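Side-chain contacts in peptide ABC transporter, peptide-binding protein (PDB 2D5W), which binds oligopeptides, here a pentapeptide, and probably delivers them to an ABC transporter for uptake into the cell: residues Gly211-Lys216 with Trp577-Ile582; Ala357-Leu362 with Ser566-Gly571; Tyr409-Thr412 with Val417-Arg420. All coordinates share one frame; numbering follows the deposited sequence.

Contact 1. Residues Gly211-Lys216 with Trp577-Ile582; sequences GPFKLK and WNAWEI
The backbones come closest where Pro212 and Trp580 face each other, their CA atoms 5.4 Å apart, at the point where 211-216 enters its strand and 577-582 makes a tight bend closed by the bond from Glu581 N to Asn578 O. Pro212 is the largest contributor, through two adjacent ring carbons. Its CG rests on the methyl CB of Ala579 at 3.7 Å, while its CB meets CB of Trp580, also at 3.7 Å. With chi1 at 58°, Trp580 sets its CG between its own backbone N and carbonyl carbon, and the indole edge then lies beside Pro212 CG. Phe213 joins from the next position: its ring edge, at CE2, points to Ala579 O at 3.6 Å, the oxygen lying near the ring plane, and CE2 also passes 4.2 Å from Ala579 CB. The four touching residues are all buried, and the contact is apolar apart from that carbonyl. This is structural packing: the 577-582 bend lies against the residues leading into strand 213-219, an outermost strand of a five-stranded mixed sheet. Tyr39 of helix 31-40 packs on both Phe213 and Ala579, and Arg228 of the adjacent strand 223-228 donates from NH1 to Trp580 O.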
ATOM      1  N   GLY A 211      -3.101 -15.125  13.222  1.00  8.78           N
ATOM      2  CA  GLY A 211      -2.850 -13.989  14.089  1.00  9.41           C
ATOM      3  C   GLY A 211      -3.504 -14.068  15.452  1.00  9.37           C
ATOM      4  O   GLY A 211      -4.115 -15.075  15.794  1.00  9.37           O
ATOM      5  N   PRO A 212      -3.385 -13.007  16.261  1.00 10.03           N
ATOM      6  CA  PRO A 212      -3.987 -12.994  17.596  1.00  9.96           C
ATOM      7  C   PRO A 212      -5.515 -13.031  17.580  1.00  8.97           C
ATOM      8  O   PRO A 212      -6.138 -13.294  18.606  1.00 10.18           O
ATOM      9  CB  PRO A 212      -3.419 -11.717  18.222  1.00 11.81           C
ATOM     10  CG  PRO A 212      -3.139 -10.845  17.045  1.00 12.22           C
ATOM     11  CD  PRO A 212      -2.569 -11.803  16.035  1.00 11.17           C
ATOM     12  N   PHE A 213      -6.105 -12.770  16.415  1.00  9.19           N
ATOM     13  CA  PHE A 213      -7.557 -12.797  16.254  1.00  8.66           C
ATOM     14  C   PHE A 213      -7.938 -13.624  15.033  1.00  8.21           C
ATOM     15  O   PHE A 213      -7.118 -13.856  14.138  1.00  8.93           O
ATOM     16  CB  PHE A 213      -8.105 -11.368  16.110  1.00  9.18           C
ATOM     17  CG  PHE A 213      -7.888 -10.520  17.332  1.00  7.80           C
ATOM     18  CD1 PHE A 213      -8.808 -10.526  18.385  1.00  8.71           C
ATOM     19  CD2 PHE A 213      -6.716  -9.788  17.476  1.00  8.26           C
ATOM     20  CE1 PHE A 213      -8.550  -9.818  19.565  1.00  9.03           C
ATOM     21  CE2 PHE A 213      -6.455  -9.078  18.651  1.00  8.24           C
ATOM     22  CZ  PHE A 213      -7.371  -9.098  19.696  1.00  9.01           C
ATOM     23  N   LYS A 214      -9.180 -14.094  15.022  1.00  8.73           N
ATOM     24  CA  LYS A 214      -9.710 -14.873  13.912  1.00  9.03           C
ATOM     25  C   LYS A 214     -11.024 -14.221  13.509  1.00  8.63           C
ATOM     26  O   LYS A 214     -11.644 -13.509  14.301  1.00  9.77           O
ATOM     27  CB  LYS A 214      -9.931 -16.333  14.325  1.00  8.94           C
ATOM     28  CG  LYS A 214     -10.844 -16.537  15.523  1.00  9.72           C
ATOM     29  CD  LYS A 214     -10.962 -18.020  15.861  1.00 11.86           C
ATOM     30  CE  LYS A 214     -11.827 -18.254  17.087  1.00 12.06           C
ATOM     31  NZ  LYS A 214     -12.028 -19.711  17.327  1.00 16.30           N
ATOM     32  N   LEU A 215     -11.452 -14.450  12.276  1.00  8.55           N
ATOM     33  CA  LEU A 215     -12.685 -13.837  11.816  1.00  8.43           C
ATOM     34  C   LEU A 215     -13.922 -14.416  12.483  1.00  9.11           C
ATOM     35  O   LEU A 215     -14.011 -15.623  12.708  1.00 11.07           O
ATOM     36  CB  LEU A 215     -12.818 -13.997  10.300  1.00  9.72           C
ATOM     37  CG  LEU A 215     -14.052 -13.337   9.673  1.00 10.51           C
ATOM     38  CD1 LEU A 215     -13.874 -11.829   9.674  1.00 11.83           C
ATOM     39  CD2 LEU A 215     -14.250 -13.848   8.248  1.00 12.11           C
ATOM     40  N   LYS A 216     -14.861 -13.538  12.823  1.00  9.49           N
ATOM     41  CA  LYS A 216     -16.142 -13.958  13.379  1.00  9.85           C
ATOM     42  C   LYS A 216     -17.120 -13.796  12.212  1.00  9.95           C
ATOM     43  O   LYS A 216     -17.737 -14.763  11.772  1.00 11.51           O
ATOM     44  CB  LYS A 216     -16.559 -13.071  14.555  1.00 11.41           C
ATOM     45  CG  LYS A 216     -17.938 -13.393  15.117  1.00 15.73           C
ATOM     46  CD  LYS A 216     -18.014 -14.818  15.635  1.00 20.22           C
ATOM     47  CE  LYS A 216     -19.386 -15.112  16.217  1.00 22.76           C
ATOM     48  NZ  LYS A 216     -19.720 -14.171  17.323  1.00 25.02           N
ATOM     49  N   TRP A 577       0.333  -3.892  14.647  1.00 10.17           N
ATOM     50  CA  TRP A 577       1.466  -4.783  14.405  1.00 10.98           C
ATOM     51  C   TRP A 577       1.821  -5.579  15.666  1.00 11.00           C
ATOM     52  O   TRP A 577       2.663  -6.478  15.635  1.00 11.54           O
ATOM     53  CB  TRP A 577       2.674  -3.953  13.959  1.00 10.94           C
ATOM     54  CG  TRP A 577       2.952  -2.828  14.901  1.00 10.26           C
ATOM     55  CD1 TRP A 577       2.380  -1.587  14.896  1.00 10.79           C
ATOM     56  CD2 TRP A 577       3.775  -2.883  16.069  1.00 10.54           C
ATOM     57  NE1 TRP A 577       2.789  -0.870  15.995  1.00 10.98           N
ATOM     58  CE2 TRP A 577       3.647  -1.644  16.733  1.00 10.56           C
ATOM     59  CE3 TRP A 577       4.606  -3.865  16.625  1.00 11.22           C
ATOM     60  CZ2 TRP A 577       4.321  -1.361  17.928  1.00 12.78           C
ATOM     61  CZ3 TRP A 577       5.273  -3.583  17.810  1.00 13.83           C
ATOM     62  CH2 TRP A 577       5.124  -2.341  18.447  1.00 13.03           C
ATOM     63  N   ASN A 578       1.169  -5.230  16.772  1.00  9.94           N
ATOM     64  CA  ASN A 578       1.372  -5.862  18.081  1.00 10.48           C
ATOM     65  C   ASN A 578      -0.022  -6.079  18.660  1.00 10.40           C
ATOM     66  O   ASN A 578      -0.248  -5.893  19.857  1.00 10.15           O
ATOM     67  CB  ASN A 578       2.148  -4.904  18.985  1.00 10.66           C
ATOM     68  CG  ASN A 578       1.386  -3.608  19.245  1.00 10.09           C
ATOM     69  OD1 ASN A 578       0.579  -3.176  18.419  1.00 10.42           O
ATOM     70  ND2 ASN A 578       1.642  -2.982  20.388  1.00 10.59           N
ATOM     71  N   ALA A 579      -0.946  -6.495  17.803  1.00 10.67           N
ATOM     72  CA  ALA A 579      -2.343  -6.662  18.183  1.00 10.11           C
ATOM     73  C   ALA A 579      -2.656  -7.497  19.416  1.00 10.25           C
ATOM     74  O   ALA A 579      -3.696  -7.295  20.044  1.00 11.11           O
ATOM     75  CB  ALA A 579      -3.139  -7.181  16.989  1.00 11.33           C
ATOM     76  N   TRP A 580      -1.771  -8.422  19.767  1.00  9.81           N
ATOM     77  CA  TRP A 580      -1.992  -9.278  20.929  1.00  9.84           C
ATOM     78  C   TRP A 580      -1.817  -8.578  22.275  1.00 10.13           C
ATOM     79  O   TRP A 580      -2.193  -9.131  23.307  1.00 11.14           O
ATOM     80  CB  TRP A 580      -1.062 -10.495  20.867  1.00 10.34           C
ATOM     81  CG  TRP A 580       0.387 -10.120  20.811  1.00 11.02           C
ATOM     82  CD1 TRP A 580       1.225  -9.903  21.868  1.00 11.38           C
ATOM     83  CD2 TRP A 580       1.153  -9.858  19.631  1.00 10.56           C
ATOM     84  NE1 TRP A 580       2.465  -9.518  21.416  1.00 12.09           N
ATOM     85  CE2 TRP A 580       2.449  -9.481  20.047  1.00 11.64           C
ATOM     86  CE3 TRP A 580       0.867  -9.902  18.259  1.00 11.08           C
ATOM     87  CZ2 TRP A 580       3.461  -9.149  19.137  1.00 12.44           C
ATOM     88  CZ3 TRP A 580       1.873  -9.572  17.355  1.00 11.81           C
ATOM     89  CH2 TRP A 580       3.153  -9.200  17.799  1.00 11.00           C
ATOM     90  N   GLU A 581      -1.245  -7.377  22.280  1.00  9.96           N
ATOM     91  CA  GLU A 581      -1.046  -6.666  23.542  1.00 10.43           C
ATOM     92  C   GLU A 581      -1.828  -5.363  23.654  1.00 10.59           C
ATOM     93  O   GLU A 581      -1.562  -4.548  24.535  1.00 11.56           O
ATOM     94  CB  GLU A 581       0.449  -6.413  23.790  1.00 13.49           C
ATOM     95  CG  GLU A 581       1.197  -5.825  22.612  1.00 16.42           C
ATOM     96  CD  GLU A 581       2.669  -5.582  22.906  1.00 15.70           C
ATOM     97  OE1 GLU A 581       3.280  -6.377  23.651  1.00 18.13           O
ATOM     98  OE2 GLU A 581       3.220  -4.601  22.373  1.00 15.54           O
ATOM     99  N   ILE A 582      -2.795  -5.168  22.766  1.00 10.07           N
ATOM    100  CA  ILE A 582      -3.623  -3.972  22.815  1.00 10.55           C
ATOM    101  C   ILE A 582      -4.749  -4.248  23.808  1.00  8.87           C
ATOM    102  O   ILE A 582      -5.427  -5.274  23.735  1.00  8.82           O
ATOM    103  CB  ILE A 582      -4.197  -3.633  21.422  1.00  9.79           C
ATOM    104  CG1 ILE A 582      -3.044  -3.281  20.473  1.00 11.59           C
ATOM    105  CG2 ILE A 582      -5.192  -2.482  21.532  1.00 10.90           C
ATOM    106  CD1 ILE A 582      -3.451  -3.075  19.030  1.00 13.04           C
TER

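Contact 2. Residues Ala357-Leu362 with Ser566-Gly571; sequences APVNPL and SAYSGG
Van der Waals packing between Val359 and Tyr568 makes up most of this contact. The CG2 methyl of Val359 lies 3.4 Å from Tyr568 OH and 3.9 Å from CZ, so the phenol is touched at its hydroxyl end, obliquely to the ring. The valine's chi1 of -67° divides its branches: CG2 goes to the tyrosine, while CG1 reaches CB of Ala567 at a looser 4.4 Å. Asn360 adds its CB, 3.5 Å from Tyr568 OH, and its amide plane stands 86° from the phenol ring.

The polar link across the contact runs through water. One molecule accepts from Asn360 ND2 at 2.9 Å and is bonded to Tyr568 OH at 2.7 Å. The other end of the same amide is held within its own segment: Leu362 N donates to Asn360 OD1 at 2.9 Å, forming an Asx turn. Bonds at both OD1 and ND2 define which way round the amide sits and should restrict its rotation.

Two loops, each shaped by a beta turn (type I from Ala357 to Asn360, type II from Tyr568 to Gly571), thus meet mainly through one tyrosine and a bridging water, joining the loop before helix 374-383 to that between strands 560-561 and 583-584. Ala301 of strand 293-308 touches Val359 and Tyr568, and Phe549 of strand 544-557 packs on Ala357.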
ATOM      1  N   ALA A 357       9.131   9.892   0.491  1.00 10.04           N
ATOM      2  CA  ALA A 357       8.872  10.791   1.611  1.00 10.20           C
ATOM      3  C   ALA A 357      10.119  11.089   2.438  1.00 10.41           C
ATOM      4  O   ALA A 357      11.031  10.264   2.525  1.00 10.40           O
ATOM      5  CB  ALA A 357       7.781  10.203   2.506  1.00 11.16           C
ATOM      6  N   PRO A 358      10.169  12.278   3.061  1.00 10.81           N
ATOM      7  CA  PRO A 358      11.307  12.697   3.887  1.00 11.96           C
ATOM      8  C   PRO A 358      11.701  11.726   5.002  1.00 12.12           C
ATOM      9  O   PRO A 358      12.865  11.687   5.401  1.00 13.24           O
ATOM     10  CB  PRO A 358      10.857  14.050   4.429  1.00 13.09           C
ATOM     11  CG  PRO A 358      10.040  14.593   3.299  1.00 13.87           C
ATOM     12  CD  PRO A 358       9.220  13.392   2.878  1.00 11.39           C
ATOM     13  N   VAL A 359      10.747  10.949   5.513  1.00 11.95           N
ATOM     14  CA  VAL A 359      11.069   9.996   6.575  1.00 13.25           C
ATOM     15  C   VAL A 359      12.074   8.956   6.092  1.00 12.89           C
ATOM     16  O   VAL A 359      12.745   8.314   6.899  1.00 14.90           O
ATOM     17  CB  VAL A 359       9.811   9.268   7.118  1.00 13.81           C
ATOM     18  CG1 VAL A 359       8.904  10.257   7.834  1.00 17.09           C
ATOM     19  CG2 VAL A 359       9.070   8.580   5.993  1.00 13.94           C
ATOM     20  N   ASN A 360      12.174   8.783   4.777  1.00 11.12           N
ATOM     21  CA  ASN A 360      13.137   7.842   4.210  1.00 11.04           C
ATOM     22  C   ASN A 360      14.383   8.653   3.832  1.00 11.25           C
ATOM     23  O   ASN A 360      14.288   9.626   3.089  1.00 11.75           O
ATOM     24  CB  ASN A 360      12.563   7.166   2.961  1.00 10.81           C
ATOM     25  CG  ASN A 360      13.442   6.038   2.458  1.00 10.07           C
ATOM     26  OD1 ASN A 360      14.655   6.200   2.313  1.00 12.11           O
ATOM     27  ND2 ASN A 360      12.839   4.891   2.184  1.00 10.49           N
ATOM     28  N   PRO A 361      15.567   8.263   4.338  1.00 12.04           N
ATOM     29  CA  PRO A 361      16.797   9.000   4.018  1.00 12.96           C
ATOM     30  C   PRO A 361      17.137   9.119   2.532  1.00 12.02           C
ATOM     31  O   PRO A 361      17.990   9.923   2.155  1.00 12.37           O
ATOM     32  CB  PRO A 361      17.870   8.249   4.809  1.00 15.07           C
ATOM     33  CG  PRO A 361      17.331   6.863   4.888  1.00 16.15           C
ATOM     34  CD  PRO A 361      15.864   7.091   5.180  1.00 14.13           C
ATOM     35  N   LEU A 362      16.480   8.328   1.691  1.00 10.97           N
ATOM     36  CA  LEU A 362      16.728   8.392   0.253  1.00 10.47           C
ATOM     37  C   LEU A 362      16.095   9.637  -0.380  1.00  9.92           C
ATOM     38  O   LEU A 362      16.414   9.991  -1.511  1.00 10.29           O
ATOM     39  CB  LEU A 362      16.187   7.135  -0.435  1.00 10.61           C
ATOM     40  CG  LEU A 362      16.870   5.821  -0.044  1.00  9.93           C
ATOM     41  CD1 LEU A 362      16.102   4.655  -0.650  1.00 11.35           C
ATOM     42  CD2 LEU A 362      18.320   5.823  -0.521  1.00 11.14           C
ATOM     43  N   SER A 566       4.007   4.170  14.127  1.00 11.85           N
ATOM     44  CA  SER A 566       5.191   4.976  13.866  1.00 11.82           C
ATOM     45  C   SER A 566       5.306   5.057  12.351  1.00 11.63           C
ATOM     46  O   SER A 566       4.482   4.495  11.636  1.00 13.23           O
ATOM     47  CB  SER A 566       6.442   4.322  14.454  1.00 11.91           C
ATOM     48  OG  SER A 566       6.746   3.120  13.775  1.00 12.97           O
ATOM     49  N   ALA A 567       6.325   5.750  11.861  1.00 12.40           N
ATOM     50  CA  ALA A 567       6.505   5.893  10.422  1.00 12.21           C
ATOM     51  C   ALA A 567       6.491   4.561   9.677  1.00 12.57           C
ATOM     52  O   ALA A 567       5.913   4.454   8.595  1.00 13.00           O
ATOM     53  CB  ALA A 567       7.803   6.633  10.133  1.00 13.63           C
ATOM     54  N   TYR A 568       7.114   3.543  10.263  1.00 10.96           N
ATOM     55  CA  TYR A 568       7.187   2.242   9.615  1.00 10.54           C
ATOM     56  C   TYR A 568       6.764   1.039  10.462  1.00  9.72           C
ATOM     57  O   TYR A 568       7.103  -0.096  10.132  1.00 10.16           O
ATOM     58  CB  TYR A 568       8.604   2.022   9.073  1.00 10.58           C
ATOM     59  CG  TYR A 568       8.990   2.985   7.969  1.00 10.13           C
ATOM     60  CD1 TYR A 568       9.917   4.001   8.191  1.00 10.10           C
ATOM     61  CD2 TYR A 568       8.444   2.859   6.690  1.00  9.14           C
ATOM     62  CE1 TYR A 568      10.298   4.867   7.163  1.00  9.69           C
ATOM     63  CE2 TYR A 568       8.816   3.718   5.654  1.00 10.15           C
ATOM     64  CZ  TYR A 568       9.746   4.717   5.899  1.00 10.47           C
ATOM     65  OH  TYR A 568      10.148   5.548   4.876  1.00 11.50           O
ATOM     66  N   SER A 569       6.023   1.273  11.541  1.00 10.25           N
ATOM     67  CA  SER A 569       5.576   0.162  12.378  1.00 10.41           C
ATOM     68  C   SER A 569       4.769  -0.813  11.521  1.00 10.17           C
ATOM     69  O   SER A 569       3.928  -0.400  10.719  1.00 10.35           O
ATOM     70  CB  SER A 569       4.723   0.673  13.545  1.00 10.36           C
ATOM     71  OG  SER A 569       3.604   1.417  13.096  1.00 10.83           O
ATOM     72  N   GLY A 570       5.031  -2.106  11.690  1.00 10.45           N
ATOM     73  CA  GLY A 570       4.337  -3.110  10.902  1.00 11.12           C
ATOM     74  C   GLY A 570       4.763  -3.044   9.446  1.00 11.62           C
ATOM     75  O   GLY A 570       4.117  -3.617   8.569  1.00 13.54           O
ATOM     76  N   GLY A 571       5.859  -2.333   9.196  1.00 10.58           N
ATOM     77  CA  GLY A 571       6.373  -2.180   7.849  1.00 11.97           C
ATOM     78  C   GLY A 571       5.858  -0.936   7.145  1.00 11.11           C
ATOM     79  O   GLY A 571       6.645  -0.117   6.675  1.00 11.64           O
TER
HETATM   80  O   HOH W   1       9.985   4.468   2.421  1.00 11.19           O

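Contact 3. Residues Tyr409-Thr412 with Val417-Arg420; sequences YVTT and VRER
Thr412 OG1 accepts from NH1 of Arg418 at 2.9 Å, with an N-H...O angle of 155°. The oxygen lies 3° out of the guanidinium plane, so it meets the group at its edge. Thr412 sets OG1 between its backbone N and carbonyl carbon (chi1 54°), and its CG2 methyl also approaches NH1, at 3.6 Å. Thr411 meets the arginine lower down: its OG1 stands 3.3 Å from the CD methylene, a packing contact with an aliphatic carbon; the hydroxyl itself is hydrogen-bonded to Glu465 O. The arginine runs extended from CG to NE, which carries its guanidinium past Thr411 to Thr412. The contact joins the segment that follows on from strand 401-410 to the first turn of helix 416-431, the strand-to-helix step of a beta-alpha-beta unit.

Different nitrogens of the guanidinium have different partners: NE forms a salt bridge with Glu304 OE1, NH1 holds Thr412, and NH2 forms a salt bridge with the backbone of the bound pentapeptide. Thr412 and Glu304 are therefore likely to orient the peptide-binding arginine from the second shell. Arg550 NH2 lies close to Arg418 NH2, a second positive group at the peptide-binding end; the Glu304 carboxylate probably offsets part of the charge.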
ATOM      1  N   TYR A 409     -10.818  12.501 -14.050  1.00  8.89           N
ATOM      2  CA  TYR A 409     -10.143  12.709 -12.767  1.00  8.66           C
ATOM      3  C   TYR A 409     -10.836  11.800 -11.761  1.00  9.07           C
ATOM      4  O   TYR A 409     -11.955  12.070 -11.309  1.00  9.18           O
ATOM      5  CB  TYR A 409     -10.253  14.184 -12.367  1.00  9.77           C
ATOM      6  CG  TYR A 409      -9.363  14.670 -11.236  1.00  9.89           C
ATOM      7  CD1 TYR A 409      -9.184  16.038 -11.036  1.00 10.48           C
ATOM      8  CD2 TYR A 409      -8.745  13.791 -10.342  1.00 10.25           C
ATOM      9  CE1 TYR A 409      -8.421  16.526  -9.985  1.00 11.03           C
ATOM     10  CE2 TYR A 409      -7.974  14.276  -9.272  1.00 10.83           C
ATOM     11  CZ  TYR A 409      -7.821  15.648  -9.105  1.00 10.07           C
ATOM     12  OH  TYR A 409      -7.084  16.170  -8.063  1.00 11.09           O
ATOM     13  N   VAL A 410     -10.156  10.707 -11.439  1.00  8.41           N
ATOM     14  CA  VAL A 410     -10.660   9.696 -10.525  1.00  8.53           C
ATOM     15  C   VAL A 410     -10.037   9.764  -9.142  1.00  8.27           C
ATOM     16  O   VAL A 410      -8.842   9.999  -9.005  1.00  8.66           O
ATOM     17  CB  VAL A 410     -10.353   8.272 -11.063  1.00  8.55           C
ATOM     18  CG1 VAL A 410     -10.837   7.217 -10.080  1.00  9.70           C
ATOM     19  CG2 VAL A 410     -10.981   8.079 -12.425  1.00  9.93           C
ATOM     20  N   THR A 411     -10.858   9.582  -8.117  1.00  8.41           N
ATOM     21  CA  THR A 411     -10.344   9.486  -6.762  1.00  8.10           C
ATOM     22  C   THR A 411     -11.368   8.718  -5.939  1.00  7.82           C
ATOM     23  O   THR A 411     -12.403   8.287  -6.460  1.00  8.48           O
ATOM     24  CB  THR A 411     -10.012  10.857  -6.110  1.00  8.33           C
ATOM     25  OG1 THR A 411      -9.154  10.628  -4.981  1.00  9.40           O
ATOM     26  CG2 THR A 411     -11.266  11.583  -5.641  1.00 10.37           C
ATOM     27  N   THR A 412     -11.059   8.521  -4.665  1.00  8.26           N
ATOM     28  CA  THR A 412     -11.923   7.789  -3.752  1.00  8.28           C
ATOM     29  C   THR A 412     -13.130   8.607  -3.314  1.00  8.63           C
ATOM     30  O   THR A 412     -12.992   9.592  -2.577  1.00  8.60           O
ATOM     31  CB  THR A 412     -11.148   7.372  -2.493  1.00  8.28           C
ATOM     32  OG1 THR A 412     -10.532   8.532  -1.921  1.00  8.58           O
ATOM     33  CG2 THR A 412     -10.067   6.354  -2.824  1.00  9.82           C
ATOM     34  N   VAL A 417     -11.654  15.603   1.720  1.00  8.56           N
ATOM     35  CA  VAL A 417     -10.554  16.487   1.363  1.00  8.93           C
ATOM     36  C   VAL A 417     -10.152  16.292  -0.103  1.00  8.35           C
ATOM     37  O   VAL A 417      -9.752  17.247  -0.773  1.00  9.21           O
ATOM     38  CB  VAL A 417      -9.333  16.312   2.314  1.00  9.65           C
ATOM     39  CG1 VAL A 417      -8.537  15.071   1.958  1.00 11.93           C
ATOM     40  CG2 VAL A 417      -8.464  17.565   2.265  1.00 11.67           C
ATOM     41  N   ARG A 418     -10.271  15.069  -0.616  1.00  8.46           N
ATOM     42  CA  ARG A 418      -9.951  14.812  -2.016  1.00  8.41           C
ATOM     43  C   ARG A 418     -11.027  15.389  -2.935  1.00  8.77           C
ATOM     44  O   ARG A 418     -10.724  15.880  -4.024  1.00  8.68           O
ATOM     45  CB  ARG A 418      -9.793  13.311  -2.258  1.00  8.14           C
ATOM     46  CG  ARG A 418      -8.459  12.782  -1.782  1.00  8.26           C
ATOM     47  CD  ARG A 418      -8.398  11.278  -1.842  1.00  7.75           C
ATOM     48  NE  ARG A 418      -7.064  10.798  -1.512  1.00  8.49           N
ATOM     49  CZ  ARG A 418      -6.771   9.531  -1.242  1.00  7.26           C
ATOM     50  NH1 ARG A 418      -7.723   8.606  -1.260  1.00  8.55           N
ATOM     51  NH2 ARG A 418      -5.522   9.196  -0.950  1.00  8.20           N
ATOM     52  N   GLU A 419     -12.286  15.321  -2.510  1.00  8.85           N
ATOM     53  CA  GLU A 419     -13.366  15.875  -3.314  1.00  8.58           C
ATOM     54  C   GLU A 419     -13.175  17.394  -3.383  1.00  8.71           C
ATOM     55  O   GLU A 419     -13.401  18.009  -4.427  1.00  9.95           O
ATOM     56  CB  GLU A 419     -14.719  15.477  -2.705  1.00 10.31           C
ATOM     57  CG  GLU A 419     -14.940  13.960  -2.791  1.00 12.28           C
ATOM     58  CD  GLU A 419     -16.162  13.449  -2.049  1.00 13.74           C
ATOM     59  OE1 GLU A 419     -16.454  13.953  -0.945  1.00 16.70           O
ATOM     60  OE2 GLU A 419     -16.816  12.513  -2.562  1.00 14.26           O
ATOM     61  N   ARG A 420     -12.729  17.990  -2.281  1.00  8.01           N
ATOM     62  CA  ARG A 420     -12.465  19.425  -2.238  1.00  9.03           C
ATOM     63  C   ARG A 420     -11.254  19.749  -3.118  1.00  9.02           C
ATOM     64  O   ARG A 420     -11.221  20.775  -3.805  1.00 10.04           O
ATOM     65  CB  ARG A 420     -12.196  19.868  -0.796  1.00  8.86           C
ATOM     66  CG  ARG A 420     -13.446  19.905   0.089  1.00  9.00           C
ATOM     67  CD  ARG A 420     -13.073  20.007   1.565  1.00 10.72           C
ATOM     68  NE  ARG A 420     -12.171  21.128   1.811  1.00 10.94           N
ATOM     69  CZ  ARG A 420     -11.264  21.165   2.782  1.00 10.99           C
ATOM     70  NH1 ARG A 420     -10.486  22.229   2.919  1.00 12.30           N
ATOM     71  NH2 ARG A 420     -11.125  20.137   3.609  1.00 12.85           N
TER

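How the contacts relate
Contacts 1 and 2 are neighbours in space although their centres are 23 Å apart, because 566-571 and 577-582 belong to one loop between strands 560-561 and 583-584. They touch directly: Trp577 NE1 lies 3.5 Å from Ser569 CB, and Trp577 CB lies 3.6 Å from Gly570 CA. That loop therefore reaches from strand 213-219 to the 357-362 loop. Contact 3 stands apart, its nearest atoms about 14 Å from contact 2 and about 21 Å from contact 1. Along the chain the three are nested, contact 3 within contact 2 and contact 2 within contact 1. Contact 3 binds the pentapeptide directly, through Arg418.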